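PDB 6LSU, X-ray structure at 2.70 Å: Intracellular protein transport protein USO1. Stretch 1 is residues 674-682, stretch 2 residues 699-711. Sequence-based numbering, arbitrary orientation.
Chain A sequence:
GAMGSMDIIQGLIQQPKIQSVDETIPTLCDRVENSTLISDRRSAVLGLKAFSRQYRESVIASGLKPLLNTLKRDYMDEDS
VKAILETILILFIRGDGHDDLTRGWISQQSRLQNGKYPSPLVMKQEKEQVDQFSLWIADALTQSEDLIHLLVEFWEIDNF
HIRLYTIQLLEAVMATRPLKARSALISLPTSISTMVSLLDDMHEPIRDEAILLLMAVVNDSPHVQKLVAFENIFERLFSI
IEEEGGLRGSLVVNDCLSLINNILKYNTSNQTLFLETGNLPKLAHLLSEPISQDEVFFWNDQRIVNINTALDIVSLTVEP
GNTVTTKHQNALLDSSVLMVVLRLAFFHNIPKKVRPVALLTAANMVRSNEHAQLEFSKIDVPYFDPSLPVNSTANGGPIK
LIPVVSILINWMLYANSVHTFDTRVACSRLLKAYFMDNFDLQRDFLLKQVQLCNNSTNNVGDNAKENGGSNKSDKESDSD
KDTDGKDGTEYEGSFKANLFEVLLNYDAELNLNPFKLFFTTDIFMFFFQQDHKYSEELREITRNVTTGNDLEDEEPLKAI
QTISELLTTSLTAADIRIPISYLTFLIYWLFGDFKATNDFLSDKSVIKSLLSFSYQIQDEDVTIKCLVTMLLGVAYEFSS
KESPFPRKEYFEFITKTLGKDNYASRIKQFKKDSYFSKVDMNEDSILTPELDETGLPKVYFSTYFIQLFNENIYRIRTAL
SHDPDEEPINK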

ATOM      1  N   SER A 674      -0.315  15.568 -26.447  1.00105.47           N
ATOM      2  CA  SER A 674      -1.342  14.485 -26.476  1.00 99.50           C
ATOM      3  C   SER A 674      -1.659  13.988 -25.064  1.00 93.03           C
ATOM      4  O   SER A 674      -1.063  14.488 -24.094  1.00 91.46           O
ATOM      5  CB  SER A 674      -0.884  13.339 -27.335  1.00 98.28           C
ATOM      6  OG  SER A 674       0.277  12.748 -26.777  1.00 93.43           O
ATOM      7  N   TYR A 675      -2.551  12.999 -24.963  1.00 90.81           N
ATOM      8  CA  TYR A 675      -2.803  12.223 -23.721  1.00 78.52           C
ATOM      9  C   TYR A 675      -1.484  11.732 -23.121  1.00 76.84           C
ATOM     10  O   TYR A 675      -1.286  11.794 -21.893  1.00 78.34           O
ATOM     11  CB  TYR A 675      -3.687  11.020 -23.990  1.00 72.49           C
ATOM     12  CG  TYR A 675      -5.150  11.360 -24.013  1.00 81.60           C
ATOM     13  CD1 TYR A 675      -5.706  12.098 -25.038  1.00 83.63           C
ATOM     14  CD2 TYR A 675      -5.987  10.937 -23.001  1.00 87.35           C
ATOM     15  CE1 TYR A 675      -7.059  12.408 -25.055  1.00 89.86           C
ATOM     16  CE2 TYR A 675      -7.341  11.232 -23.009  1.00 95.70           C
ATOM     17  CZ  TYR A 675      -7.883  11.986 -24.033  1.00 86.31           C
ATOM     18  OH  TYR A 675      -9.217  12.267 -24.061  1.00 79.16           O
ATOM     19  N   PHE A 676      -0.566  11.272 -23.956  1.00 70.57           N
ATOM     20  CA  PHE A 676       0.723  10.757 -23.448  1.00 73.17           C
ATOM     21  C   PHE A 676       1.387  11.833 -22.600  1.00 80.46           C
ATOM     22  O   PHE A 676       1.968  11.511 -21.535  1.00 96.60           O
ATOM     23  CB  PHE A 676       1.651  10.354 -24.577  1.00 73.07           C
ATOM     24  CG  PHE A 676       2.934   9.710 -24.134  1.00 70.15           C
ATOM     25  CD1 PHE A 676       2.985   8.343 -23.862  1.00 72.86           C
ATOM     26  CD2 PHE A 676       4.101  10.452 -24.035  1.00 66.41           C
ATOM     27  CE1 PHE A 676       4.178   7.737 -23.470  1.00 73.80           C
ATOM     28  CE2 PHE A 676       5.302   9.831 -23.697  1.00 69.20           C
ATOM     29  CZ  PHE A 676       5.339   8.484 -23.377  1.00 64.84           C
ATOM     30  N   SER A 677       1.319  13.077 -23.048  1.00 92.97           N
ATOM     31  CA  SER A 677       2.059  14.203 -22.424  1.00 99.10           C
ATOM     32  C   SER A 677       1.692  14.301 -20.936  1.00101.09           C
ATOM     33  O   SER A 677       2.603  14.581 -20.118  1.00101.56           O
ATOM     34  CB  SER A 677       1.801  15.492 -23.152  1.00 94.22           C
ATOM     35  OG  SER A 677       0.467  15.921 -22.940  1.00 90.33           O
ATOM     36  N   LYS A 678       0.422  14.089 -20.573  1.00 94.09           N
ATOM     37  CA  LYS A 678       0.037  14.249 -19.155  1.00102.21           C
ATOM     38  C   LYS A 678      -0.232  12.875 -18.548  1.00 98.68           C
ATOM     39  O   LYS A 678      -1.389  12.521 -18.340  1.00 94.75           O
ATOM     40  CB  LYS A 678      -1.044  15.321 -18.974  1.00121.48           C
ATOM     41  CG  LYS A 678      -0.529  16.672 -18.443  1.00128.05           C
ATOM     42  CD  LYS A 678       0.862  16.673 -17.768  1.00126.61           C
ATOM     43  CE  LYS A 678       0.957  15.853 -16.489  1.00128.24           C
ATOM     44  NZ  LYS A 678       2.328  15.336 -16.265  1.00127.23           N
ATOM     45  N   VAL A 679       0.860  12.162 -18.281  1.00 98.61           N
ATOM     46  CA  VAL A 679       0.917  10.888 -17.523  1.00101.97           C
ATOM     47  C   VAL A 679       2.036  11.037 -16.494  1.00110.71           C
ATOM     48  O   VAL A 679       3.135  11.470 -16.885  1.00113.27           O
ATOM     49  CB  VAL A 679       1.167   9.677 -18.440  1.00102.19           C
ATOM     50  CG1 VAL A 679       0.197   9.667 -19.610  1.00104.89           C
ATOM     51  CG2 VAL A 679       2.611   9.588 -18.925  1.00 97.79           C
ATOM     52  N   ASP A 680       1.748  10.700 -15.237  1.00118.64           N
ATOM     53  CA  ASP A 680       2.725  10.703 -14.116  1.00129.39           C
ATOM     54  C   ASP A 680       3.723   9.562 -14.374  1.00130.29           C
ATOM     55  O   ASP A 680       3.258   8.418 -14.523  1.00126.85           O
ATOM     56  CB  ASP A 680       2.020  10.549 -12.755  1.00135.53           C
ATOM     57  CG  ASP A 680       0.518  10.830 -12.740  1.00136.73           C
ATOM     58  OD1 ASP A 680      -0.015  11.256 -13.793  1.00139.01           O
ATOM     59  OD2 ASP A 680      -0.123  10.603 -11.678  1.00125.40           O
ATOM     60  N   MET A 681       5.032   9.841 -14.416  1.00136.99           N
ATOM     61  CA  MET A 681       6.082   8.817 -14.717  1.00148.36           C
ATOM     62  C   MET A 681       6.315   7.919 -13.492  1.00155.42           C
ATOM     63  O   MET A 681       7.467   7.833 -13.009  1.00148.88           O
ATOM     64  CB  MET A 681       7.408   9.458 -15.140  1.00146.51           C
ATOM     65  CG  MET A 681       7.278  10.416 -16.305  1.00148.80           C
ATOM     66  SD  MET A 681       6.465   9.669 -17.746  1.00153.75           S
ATOM     67  CE  MET A 681       6.758  10.928 -18.987  1.00143.05           C
ATOM     68  N   ASN A 682       5.256   7.227 -13.062  1.00166.57           N
ATOM     69  CA  ASN A 682       5.206   6.304 -11.898  1.00166.15           C
ATOM     70  C   ASN A 682       5.163   4.862 -12.419  1.00172.91           C
ATOM     71  O   ASN A 682       4.335   4.600 -13.317  1.00181.77           O
ATOM     72  CB  ASN A 682       3.964   6.569 -11.048  1.00164.18           C
ATOM     73  CG  ASN A 682       2.674   6.338 -11.813  1.00170.21           C
ATOM     74  OD1 ASN A 682       2.126   5.239 -11.805  1.00171.81           O
ATOM     75  ND2 ASN A 682       2.187   7.359 -12.496  1.00179.48           N
ATOM     76  N   VAL A 699      -6.381   6.370 -17.260  1.00 71.22           N
ATOM     77  CA  VAL A 699      -5.252   5.439 -17.532  1.00 72.57           C
ATOM     78  C   VAL A 699      -5.393   5.066 -19.001  1.00 65.20           C
ATOM     79  O   VAL A 699      -6.452   4.454 -19.357  1.00 58.42           O
ATOM     80  CB  VAL A 699      -5.277   4.206 -16.594  1.00 71.20           C
ATOM     81  CG1 VAL A 699      -4.265   3.143 -16.985  1.00 67.22           C
ATOM     82  CG2 VAL A 699      -5.054   4.621 -15.149  1.00 74.49           C
ATOM     83  N   TYR A 700      -4.351   5.297 -19.782  1.00 61.85           N
ATOM     84  CA  TYR A 700      -4.366   5.077 -21.255  1.00 72.28           C
ATOM     85  C   TYR A 700      -3.202   4.178 -21.694  1.00 67.24           C
ATOM     86  O   TYR A 700      -3.413   3.279 -22.496  1.00 77.32           O
ATOM     87  CB  TYR A 700      -4.359   6.473 -21.912  1.00 71.67           C
ATOM     88  CG  TYR A 700      -5.509   7.335 -21.437  1.00 64.08           C
ATOM     89  CD1 TYR A 700      -6.819   6.965 -21.688  1.00 66.41           C
ATOM     90  CD2 TYR A 700      -5.297   8.458 -20.663  1.00 64.33           C
ATOM     91  CE1 TYR A 700      -7.885   7.701 -21.212  1.00 65.76           C
ATOM     92  CE2 TYR A 700      -6.367   9.206 -20.175  1.00 66.77           C
ATOM     93  CZ  TYR A 700      -7.659   8.837 -20.481  1.00 65.94           C
ATOM     94  OH  TYR A 700      -8.720   9.554 -20.028  1.00 89.58           O
ATOM     95  N   PHE A 701      -2.005   4.436 -21.173  1.00 64.39           N
ATOM     96  CA  PHE A 701      -0.733   3.829 -21.612  1.00 65.16           C
ATOM     97  C   PHE A 701      -0.226   2.814 -20.580  1.00 61.74           C
ATOM     98  O   PHE A 701       0.019   3.153 -19.464  1.00 64.11           O
ATOM     99  CB  PHE A 701       0.304   4.927 -21.855  1.00 70.30           C
ATOM    100  CG  PHE A 701      -0.167   5.893 -22.905  1.00 74.24           C
ATOM    101  CD1 PHE A 701       0.075   5.639 -24.246  1.00 81.78           C
ATOM    102  CD2 PHE A 701      -0.953   6.978 -22.570  1.00 74.47           C
ATOM    103  CE1 PHE A 701      -0.414   6.480 -25.235  1.00 79.03           C
ATOM    104  CE2 PHE A 701      -1.447   7.812 -23.554  1.00 81.73           C
ATOM    105  CZ  PHE A 701      -1.172   7.570 -24.885  1.00 81.43           C
ATOM    106  N   SER A 702      -0.046   1.572 -21.001  1.00 62.73           N
ATOM    107  CA  SER A 702       0.813   0.579 -20.326  1.00 59.22           C
ATOM    108  C   SER A 702       2.213   1.158 -20.147  1.00 61.34           C
ATOM    109  O   SER A 702       2.763   1.760 -21.109  1.00 55.69           O
ATOM    110  CB  SER A 702       0.901  -0.687 -21.059  1.00 62.75           C
ATOM    111  OG  SER A 702       2.068  -1.370 -20.647  1.00 62.11           O
ATOM    112  N   THR A 703       2.755   0.943 -18.947  1.00 62.85           N
ATOM    113  CA  THR A 703       4.081   1.424 -18.513  1.00 64.17           C
ATOM    114  C   THR A 703       5.153   0.907 -19.474  1.00 61.84           C
ATOM    115  O   THR A 703       6.162   1.611 -19.756  1.00 69.34           O
ATOM    116  CB  THR A 703       4.371   1.015 -17.067  1.00 65.93           C
ATOM    117  OG1 THR A 703       5.719   1.466 -16.924  1.00 67.78           O
ATOM    118  CG2 THR A 703       4.208  -0.464 -16.785  1.00 70.12           C
ATOM    119  N   TYR A 704       5.006  -0.304 -19.967  1.00 58.44           N
ATOM    120  CA  TYR A 704       6.045  -0.849 -20.868  1.00 64.63           C
ATOM    121  C   TYR A 704       6.101   0.019 -22.124  1.00 66.25           C
ATOM    122  O   TYR A 704       7.211   0.221 -22.634  1.00 69.20           O
ATOM    123  CB  TYR A 704       5.778  -2.323 -21.193  1.00 58.72           C
ATOM    124  CG  TYR A 704       5.450  -3.097 -19.953  1.00 61.19           C
ATOM    125  CD1 TYR A 704       6.416  -3.269 -18.973  1.00 56.69           C
ATOM    126  CD2 TYR A 704       4.156  -3.551 -19.697  1.00 63.90           C
ATOM    127  CE1 TYR A 704       6.123  -3.916 -17.783  1.00 53.06           C
ATOM    128  CE2 TYR A 704       3.860  -4.216 -18.511  1.00 60.89           C
ATOM    129  CZ  TYR A 704       4.849  -4.375 -17.546  1.00 53.40           C
ATOM    130  OH  TYR A 704       4.623  -4.988 -16.366  1.00 59.78           O
ATOM    131  N   PHE A 705       4.953   0.514 -22.607  1.00 62.55           N
ATOM    132  CA  PHE A 705       4.918   1.333 -23.843  1.00 62.73           C
ATOM    133  C   PHE A 705       5.614   2.664 -23.549  1.00 62.57           C
ATOM    134  O   PHE A 705       6.523   3.097 -24.333  1.00 61.09           O
ATOM    135  CB  PHE A 705       3.504   1.566 -24.363  1.00 67.44           C
ATOM    136  CG  PHE A 705       3.513   2.576 -25.472  1.00 65.50           C
ATOM    137  CD1 PHE A 705       3.886   2.197 -26.749  1.00 69.24           C
ATOM    138  CD2 PHE A 705       3.229   3.912 -25.219  1.00 64.76           C
ATOM    139  CE1 PHE A 705       3.933   3.122 -27.780  1.00 69.89           C
ATOM    140  CE2 PHE A 705       3.313   4.844 -26.245  1.00 74.52           C
ATOM    141  CZ  PHE A 705       3.655   4.447 -27.529  1.00 72.04           C
ATOM    142  N   ILE A 706       5.216   3.290 -22.437  1.00 59.26           N
ATOM    143  CA  ILE A 706       5.840   4.548 -21.928  1.00 57.63           C
ATOM    144  C   ILE A 706       7.354   4.373 -21.852  1.00 59.83           C
ATOM    145  O   ILE A 706       8.024   5.329 -22.167  1.00 67.85           O
ATOM    146  CB  ILE A 706       5.278   4.957 -20.558  1.00 60.52           C
ATOM    147  CG1 ILE A 706       3.771   5.192 -20.600  1.00 65.45           C
ATOM    148  CG2 ILE A 706       5.991   6.182 -20.045  1.00 64.18           C
ATOM    149  CD1 ILE A 706       3.123   5.248 -19.257  1.00 62.89           C
ATOM    150  N   GLN A 707       7.872   3.241 -21.358  1.00 64.74           N
ATOM    151  CA  GLN A 707       9.328   3.085 -21.124  1.00 70.82           C
ATOM    152  C   GLN A 707       9.963   2.987 -22.508  1.00 74.36           C
ATOM    153  O   GLN A 707      11.034   3.609 -22.768  1.00 75.14           O
ATOM    154  CB  GLN A 707       9.658   1.852 -20.276  1.00 81.70           C
ATOM    155  CG  GLN A 707       9.690   2.077 -18.767  1.00 84.41           C
ATOM    156  CD  GLN A 707       9.627   0.754 -18.040  1.00 84.53           C
ATOM    157  OE1 GLN A 707      10.536  -0.069 -18.132  1.00 83.45           O
ATOM    158  NE2 GLN A 707       8.524   0.527 -17.345  1.00 82.04           N
ATOM    159  N   LEU A 708       9.340   2.187 -23.374  1.00 78.21           N
ATOM    160  CA  LEU A 708       9.861   1.972 -24.750  1.00 73.48           C
ATOM    161  C   LEU A 708       9.897   3.323 -25.498  1.00 74.78           C
ATOM    162  O   LEU A 708      10.936   3.672 -26.045  1.00 69.84           O
ATOM    163  CB  LEU A 708       8.969   0.976 -25.472  1.00 70.63           C
ATOM    164  CG  LEU A 708       9.352   0.783 -26.937  1.00 81.30           C
ATOM    165  CD1 LEU A 708      10.591  -0.097 -27.040  1.00 81.50           C
ATOM    166  CD2 LEU A 708       8.208   0.196 -27.742  1.00 79.71           C
ATOM    167  N   PHE A 709       8.809   4.089 -25.483  1.00 68.49           N
ATOM    168  CA  PHE A 709       8.754   5.374 -26.199  1.00 75.04           C
ATOM    169  C   PHE A 709       9.871   6.276 -25.666  1.00 80.46           C
ATOM    170  O   PHE A 709      10.768   6.661 -26.450  1.00 76.00           O
ATOM    171  CB  PHE A 709       7.379   6.026 -26.097  1.00 75.75           C
ATOM    172  CG  PHE A 709       7.330   7.315 -26.857  1.00 76.14           C
ATOM    173  CD1 PHE A 709       7.346   7.320 -28.244  1.00 87.77           C
ATOM    174  CD2 PHE A 709       7.357   8.520 -26.189  1.00 81.45           C
ATOM    175  CE1 PHE A 709       7.314   8.515 -28.944  1.00 83.97           C
ATOM    176  CE2 PHE A 709       7.337   9.713 -26.889  1.00 85.31           C
ATOM    177  CZ  PHE A 709       7.325   9.709 -28.265  1.00 83.68           C
ATOM    178  N   ASN A 710       9.829   6.584 -24.361  1.00 83.03           N
ATOM    179  CA  ASN A 710      10.798   7.510 -23.716  1.00 77.75           C
ATOM    180  C   ASN A 710      12.240   7.057 -23.992  1.00 72.85           C
ATOM    181  O   ASN A 710      13.058   7.901 -24.214  1.00 77.12           O
ATOM    182  CB  ASN A 710      10.495   7.697 -22.235  1.00 78.96           C
ATOM    183  CG  ASN A 710       9.202   8.460 -22.002  1.00 81.61           C
ATOM    184  OD1 ASN A 710       8.750   9.189 -22.876  1.00 87.42           O
ATOM    185  ND2 ASN A 710       8.602   8.307 -20.832  1.00 78.55           N
ATOM    186  N   GLU A 711      12.535   5.766 -24.042  1.00 79.61           N
ATOM    187  CA  GLU A 711      13.926   5.269 -24.152  1.00 84.24           C
ATOM    188  C   GLU A 711      14.408   5.321 -25.608  1.00 87.51           C
ATOM    189  O   GLU A 711      15.652   5.250 -25.794  1.00 77.61           O
ATOM    190  CB  GLU A 711      14.031   3.865 -23.543  1.00 96.03           C
ATOM    191  CG  GLU A 711      14.089   3.890 -22.023  1.00105.00           C
ATOM    192  CD  GLU A 711      14.047   2.542 -21.321  1.00116.52           C
ATOM    193  OE1 GLU A 711      14.391   1.514 -21.975  1.00118.33           O
ATOM    194  OE2 GLU A 711      13.668   2.523 -20.118  1.00111.36           O
TER

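Residues 674-682 form an irregular segment: Tyr 675 to Ser 677 have helical phi/psi without regular helical bonds, and Ser 677 N and OG both donate to Ser 674 O (3.0 and 2.4 Å, the latter very short). Stretch 2 enters a helix at Thr 703, capped by Ser 702, whose OG accepts from Tyr 704 N (3.2 Å). The backbones stay apart, with CA atoms of Phe 676 and Phe 701 7.3 Å from each other, so side chains fill the gap; no hydrogen bond crosses it, and the contact, burying 490 Å², is chiefly apolar and aromatic. Phe 676 (chi1 t) is its centre, with 123 Å² covered. Its ring edge meets the face of Phe 701 (planes at 90°), while its own face receives the edge of Phe 709; Phe 676 CZ lies 3.5 Å from Phe 709 CD2. Phe 676 CE1 also packs 3.9 Å from Ile 706 CG1. A flat, wholly apolar ring suits this buried site, where it offers both edge and face. Nearer the surface, Tyr 675 turns its edge to the face of Tyr 700; Tyr 675 CD2 lies 3.3 Å from Tyr 700 CE2. Compact Val 679 places CG1 4.2 Å from Phe 701 CD2. Exposed, poorly ordered Met 681 reaches Asn 710, Met 681 CE to Asn 710 ND2 3.7 Å.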